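Local coordinates for putative MAR1 (Leishmania donovani, PDB 1X9G), which is of unknown function but belongs to the isochorismatase superfamily, whose members are mostly hydrolases, and is named a putative ribonuclease, at the interface of chains A and B. Residues are numbered along the deposited sequence; one frame, centred on the assembly and turned at random. Chains: chain A/B, Putative MAR1.

Contact 1: the interface of chains A and B. Residues chain A 9, 11; chain B 126, 129-130, 160.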
ATOM      1  N   MET A   9     -15.458   9.638  11.834  1.00 89.45           N
ATOM      2  CA  MET A   9     -14.157   8.889  11.932  1.00 89.91           C
ATOM      3  C   MET A   9     -14.335   7.373  12.189  1.00 87.49           C
ATOM      4  O   MET A   9     -13.340   6.651  12.359  1.00 87.47           O
ATOM      5  CB  MET A   9     -13.242   9.521  13.009  1.00 89.72           C
ATOM      6  CG  MET A   9     -13.722   9.320  14.468  1.00 91.60           C
ATOM      7  SD  MET A   9     -12.331   8.990  15.595  1.00 94.31           S
ATOM      8  CE  MET A   9     -11.143  10.297  15.098  1.00 95.13           C
ATOM      9  N   ARG A  11     -14.845   3.389  12.042  1.00 75.84           N
ATOM     10  CA  ARG A  11     -13.821   2.594  11.414  1.00 72.18           C
ATOM     11  C   ARG A  11     -14.193   1.268  10.813  1.00 70.99           C
ATOM     12  O   ARG A  11     -13.513   0.872   9.876  1.00 73.05           O
ATOM     13  CB  ARG A  11     -12.492   2.540  12.172  1.00 71.44           C
ATOM     14  CG  ARG A  11     -11.345   2.984  11.269  1.00 68.21           C
ATOM     15  CD  ARG A  11     -10.006   3.154  11.944  1.00 62.52           C
ATOM     16  NE  ARG A  11     -10.154   3.974  13.128  1.00 62.27           N
ATOM     17  CZ  ARG A  11      -9.497   5.100  13.369  1.00 59.98           C
ATOM     18  NH1 ARG A  11      -8.582   5.528  12.526  1.00 54.86           N
ATOM     19  NH2 ARG A  11      -9.769   5.784  14.478  1.00 60.47           N
TER
ATOM     20  N   ALA B 126      -9.857  -1.340  15.963  1.00 55.45           N
ATOM     21  CA  ALA B 126     -10.725  -0.178  15.688  1.00 55.17           C
ATOM     22  C   ALA B 126     -11.263   0.426  17.004  1.00 55.98           C
ATOM     23  O   ALA B 126     -11.317   1.644  17.139  1.00 56.09           O
ATOM     24  CB  ALA B 126     -11.855  -0.513  14.692  1.00 54.08           C
ATOM     25  N   LEU B 129      -8.540   2.309  18.792  1.00 59.38           N
ATOM     26  CA  LEU B 129      -8.305   3.591  18.149  1.00 59.68           C
ATOM     27  C   LEU B 129      -9.321   4.606  18.592  1.00 61.24           C
ATOM     28  O   LEU B 129      -8.961   5.730  18.893  1.00 62.11           O
ATOM     29  CB  LEU B 129      -8.219   3.513  16.601  1.00 59.01           C
ATOM     30  CG  LEU B 129      -6.938   2.871  16.049  1.00 54.98           C
ATOM     31  CD1 LEU B 129      -6.993   2.673  14.543  1.00 51.71           C
ATOM     32  CD2 LEU B 129      -5.623   3.525  16.502  1.00 50.90           C
ATOM     33  N   ASP B 130     -10.584   4.206  18.630  1.00 63.31           N
ATOM     34  CA  ASP B 130     -11.653   5.023  19.204  1.00 65.59           C
ATOM     35  C   ASP B 130     -11.449   5.449  20.663  1.00 65.75           C
ATOM     36  O   ASP B 130     -11.979   6.476  21.076  1.00 65.56           O
ATOM     37  CB  ASP B 130     -12.997   4.347  19.008  1.00 65.78           C
ATOM     38  CG  ASP B 130     -13.520   4.573  17.608  1.00 71.20           C
ATOM     39  OD1 ASP B 130     -13.150   3.821  16.659  1.00 75.74           O
ATOM     40  OD2 ASP B 130     -14.255   5.575  17.434  1.00 78.69           O
ATOM     41  N   TRP B 160      -4.614   2.926   8.649  1.00 52.51           N
ATOM     42  CA  TRP B 160      -5.186   3.541   9.879  1.00 53.96           C
ATOM     43  C   TRP B 160      -4.156   4.358  10.695  1.00 55.03           C
ATOM     44  O   TRP B 160      -4.311   4.500  11.930  1.00 56.10           O
ATOM     45  CB  TRP B 160      -5.810   2.462  10.824  1.00 52.06           C
ATOM     46  CG  TRP B 160      -7.070   1.849  10.287  1.00 53.48           C
ATOM     47  CD1 TRP B 160      -7.771   2.269   9.167  1.00 52.32           C
ATOM     48  CD2 TRP B 160      -7.808   0.721  10.817  1.00 50.89           C
ATOM     49  NE1 TRP B 160      -8.876   1.485   8.999  1.00 52.81           N
ATOM     50  CE2 TRP B 160      -8.940   0.547   9.995  1.00 48.89           C
ATOM     51  CE3 TRP B 160      -7.651  -0.119  11.951  1.00 51.64           C
ATOM     52  CZ2 TRP B 160      -9.895  -0.458  10.224  1.00 51.61           C
ATOM     53  CZ3 TRP B 160      -8.609  -1.124  12.183  1.00 52.96           C
ATOM     54  CH2 TRP B 160      -9.711  -1.288  11.302  1.00 52.74           C
TER
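A:Arg11 lays its aliphatic stem over one face of the B:Trp160 indole, and this is the tight part of the contact. CD sits over the middle of the fused ring system, 3.3 Å from the centroid of the B:Trp160 five-membered ring, in a CH-pi arrangement. CG follows closely behind, 3.7 Å from B:Trp160 CE2. The two side chains run past each other in opposite directions. At chi3 (-50°) the arginine bends, turning its guanidinium away from the indole; the two planes end up 65° apart, so it is methylene on ring and not a flat cation-pi stack. The bend presents one guanidinium face to B:Leu129, whose CD1 lies over the centre of that face, 3.7 Å from A:Arg11 CZ. B:Leu129 CB supports the rim, 3.5 Å from A:Arg11 NH2, and the leucine crosses the arginine nearly at right angles. Nearer the arginine backbone, A:Arg11 CB meets the methyl group B:Ala126 CB.

Contact is much looser towards A:Met9 and B:Asp130. The thioether SD of A:Met9 comes to 4.3 Å from the carboxylate atom B:Asp130 OD2, and A:Arg11 NH2 stays 4.5 Å from B:Asp130 OD1. The opposite charges may attract at that range, but no salt bridge forms, and no nitrogen or oxygen bonds across this patch.

A:Met9 and A:Arg11 belong to the N-terminal loop of chain A, which reaches over to its neighbour. On the other chain, B:Ala126, B:Leu129 and B:Asp130 come from the last turns of helix 117-130, while B:Trp160 lies in the loop between helix 147-158 and strand 164-167.

Contact 2: the interface of chains A and B. Residues chain A 179-181; chain B 67-68, 91-92.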
ATOM      1  N   ASP A 179     -20.970  -9.576  18.440  1.00 70.01           N
ATOM      2  CA  ASP A 179     -20.920 -10.455  19.639  1.00 69.18           C
ATOM      3  C   ASP A 179     -21.378 -11.891  19.316  1.00 68.61           C
ATOM      4  O   ASP A 179     -22.349 -12.070  18.599  1.00 68.63           O
ATOM      5  CB  ASP A 179     -21.834  -9.875  20.722  1.00 69.04           C
ATOM      6  CG  ASP A 179     -21.376 -10.217  22.142  1.00 68.37           C
ATOM      7  OD1 ASP A 179     -21.308 -11.427  22.516  1.00 65.70           O
ATOM      8  OD2 ASP A 179     -21.100  -9.239  22.891  1.00 66.52           O
ATOM      9  N   ALA A 180     -20.701 -12.911  19.847  1.00 68.11           N
ATOM     10  CA  ALA A 180     -21.109 -14.308  19.605  1.00 68.05           C
ATOM     11  C   ALA A 180     -22.373 -14.725  20.401  1.00 68.44           C
ATOM     12  O   ALA A 180     -22.879 -15.837  20.228  1.00 67.78           O
ATOM     13  CB  ALA A 180     -19.947 -15.288  19.866  1.00 67.56           C
ATOM     14  N   MET A 181     -22.865 -13.832  21.267  1.00 69.16           N
ATOM     15  CA  MET A 181     -24.134 -14.039  22.001  1.00 69.94           C
ATOM     16  C   MET A 181     -25.260 -13.180  21.431  1.00 69.38           C
ATOM     17  O   MET A 181     -26.233 -12.865  22.108  1.00 69.81           O
ATOM     18  CB  MET A 181     -23.946 -13.787  23.503  1.00 69.93           C
ATOM     19  CG  MET A 181     -23.122 -14.877  24.210  1.00 72.50           C
ATOM     20  SD  MET A 181     -23.943 -16.507  24.381  1.00 77.54           S
ATOM     21  CE  MET A 181     -23.349 -17.437  22.949  1.00 76.04           C
TER
ATOM     22  N   HIS B  67     -11.932 -16.327  24.256  1.00 64.01           N
ATOM     23  CA  HIS B  67     -13.223 -16.148  23.632  1.00 65.66           C
ATOM     24  C   HIS B  67     -13.999 -17.446  23.719  1.00 67.03           C
ATOM     25  O   HIS B  67     -13.479 -18.493  23.347  1.00 66.38           O
ATOM     26  CB  HIS B  67     -13.007 -15.826  22.155  1.00 65.67           C
ATOM     27  CG  HIS B  67     -14.259 -15.484  21.435  1.00 64.48           C
ATOM     28  ND1 HIS B  67     -14.783 -14.209  21.429  1.00 63.88           N
ATOM     29  CD2 HIS B  67     -15.108 -16.252  20.712  1.00 63.98           C
ATOM     30  CE1 HIS B  67     -15.889 -14.200  20.711  1.00 65.79           C
ATOM     31  NE2 HIS B  67     -16.116 -15.429  20.275  1.00 65.67           N
ATOM     32  N   TYR B  68     -15.247 -17.353  24.182  1.00 69.89           N
ATOM     33  CA  TYR B  68     -16.105 -18.510  24.510  1.00 72.43           C
ATOM     34  C   TYR B  68     -15.295 -19.771  24.877  1.00 73.14           C
ATOM     35  O   TYR B  68     -15.319 -20.762  24.150  1.00 72.40           O
ATOM     36  CB  TYR B  68     -17.067 -18.769  23.361  1.00 73.98           C
ATOM     37  CG  TYR B  68     -18.241 -19.661  23.688  1.00 76.87           C
ATOM     38  CD1 TYR B  68     -18.388 -20.913  23.056  1.00 78.49           C
ATOM     39  CD2 TYR B  68     -19.217 -19.262  24.611  1.00 78.73           C
ATOM     40  CE1 TYR B  68     -19.466 -21.747  23.344  1.00 78.94           C
ATOM     41  CE2 TYR B  68     -20.299 -20.100  24.912  1.00 79.72           C
ATOM     42  CZ  TYR B  68     -20.417 -21.335  24.269  1.00 78.76           C
ATOM     43  OH  TYR B  68     -21.496 -22.152  24.542  1.00 78.73           O
ATOM     44  N   THR B  91     -17.513 -12.980  24.846  1.00 59.59           N
ATOM     45  CA  THR B  91     -18.163 -13.435  23.627  1.00 59.95           C
ATOM     46  C   THR B  91     -18.126 -12.321  22.526  1.00 59.14           C
ATOM     47  O   THR B  91     -18.185 -12.606  21.326  1.00 58.50           O
ATOM     48  CB  THR B  91     -19.568 -13.946  23.958  1.00 60.82           C
ATOM     49  OG1 THR B  91     -20.281 -12.928  24.684  1.00 63.14           O
ATOM     50  CG2 THR B  91     -19.467 -15.203  24.867  1.00 60.60           C
ATOM     51  N   ARG B  92     -17.980 -11.067  22.957  1.00 58.29           N
ATOM     52  CA  ARG B  92     -17.690  -9.952  22.073  1.00 58.81           C
ATOM     53  C   ARG B  92     -16.495 -10.301  21.163  1.00 58.44           C
ATOM     54  O   ARG B  92     -15.497 -10.871  21.648  1.00 58.65           O
ATOM     55  CB  ARG B  92     -17.441  -8.706  22.912  1.00 59.01           C
ATOM     56  CG  ARG B  92     -16.973  -7.483  22.167  1.00 61.31           C
ATOM     57  CD  ARG B  92     -17.656  -6.259  22.718  1.00 65.30           C
ATOM     58  NE  ARG B  92     -18.817  -5.946  21.881  1.00 68.77           N
ATOM     59  CZ  ARG B  92     -19.014  -4.794  21.243  1.00 68.67           C
ATOM     60  NH1 ARG B  92     -18.127  -3.804  21.337  1.00 67.72           N
ATOM     61  NH2 ARG B  92     -20.118  -4.629  20.517  1.00 69.82           N
TER
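A:Asp179 points its carboxylate at the hydroxyl of B:Thr91, and their backbones run past each other in a short antiparallel beta bridge that pairs A:Asp179 with B:Arg92. In the isochorismatase superfamily the catalytic lysine lies at the end of the strand that here is 86-90, so B:Thr91 is directly next to the expected active site. The two side chains cross obliquely. With OG1 between the backbone N and the carbonyl carbon (chi1 53°), B:Thr91 donates to A:Asp179 OD1 over 2.8 Å, using the syn lone pair of that oxygen. The same OD1 accepts the backbone N of A:Met181 on its anti side, at 3.1 Å. This Asx-type turn within chain A gives the carboxylate a second grip and should limit its rotation.

Beside the hydroxyl bond, A:Ala180 N donates to B:Thr91 O at 2.9 Å, a backbone bond that adds to the pairing of the two chains. A:Met181 has CG anti to the carbonyl carbon (chi1 -71°), which brings CG across the threonine, 3.7 Å from B:Thr91 CB.

The other carboxylate oxygen faces B:Arg92: A:Asp179 OD2 is 4.1 Å from B:Arg92 NE, too far for a salt bridge, although the opposite charges may still favour the pairing. At the margin, the A:Ala180 methyl CB approaches the imidazole nitrogen B:His67 NE2 to 3.9 Å, and B:Tyr68 keeps a looser distance from the thioether end of A:Met181.

The centres of contact 1 and contact 2 lie about 21 Å apart on the same chain A-chain B interface, and they have no residue in common. Chain A contributes from opposite ends of its sequence: the N-terminal loop to contact 1 and the loop between helices 169-176 and 185-191 to contact 2. Contact 1 relies on apolar packing, whereas contact 2 adds directional polar bonds. Contact 2 borders the end of strand 86-90, beside the likely active site; contact 1 sits at the C-terminal end of helix 117-130. The assembly holds four copies and this interface is not an exact two-fold; the structure alone does not show whether the pairing is biological.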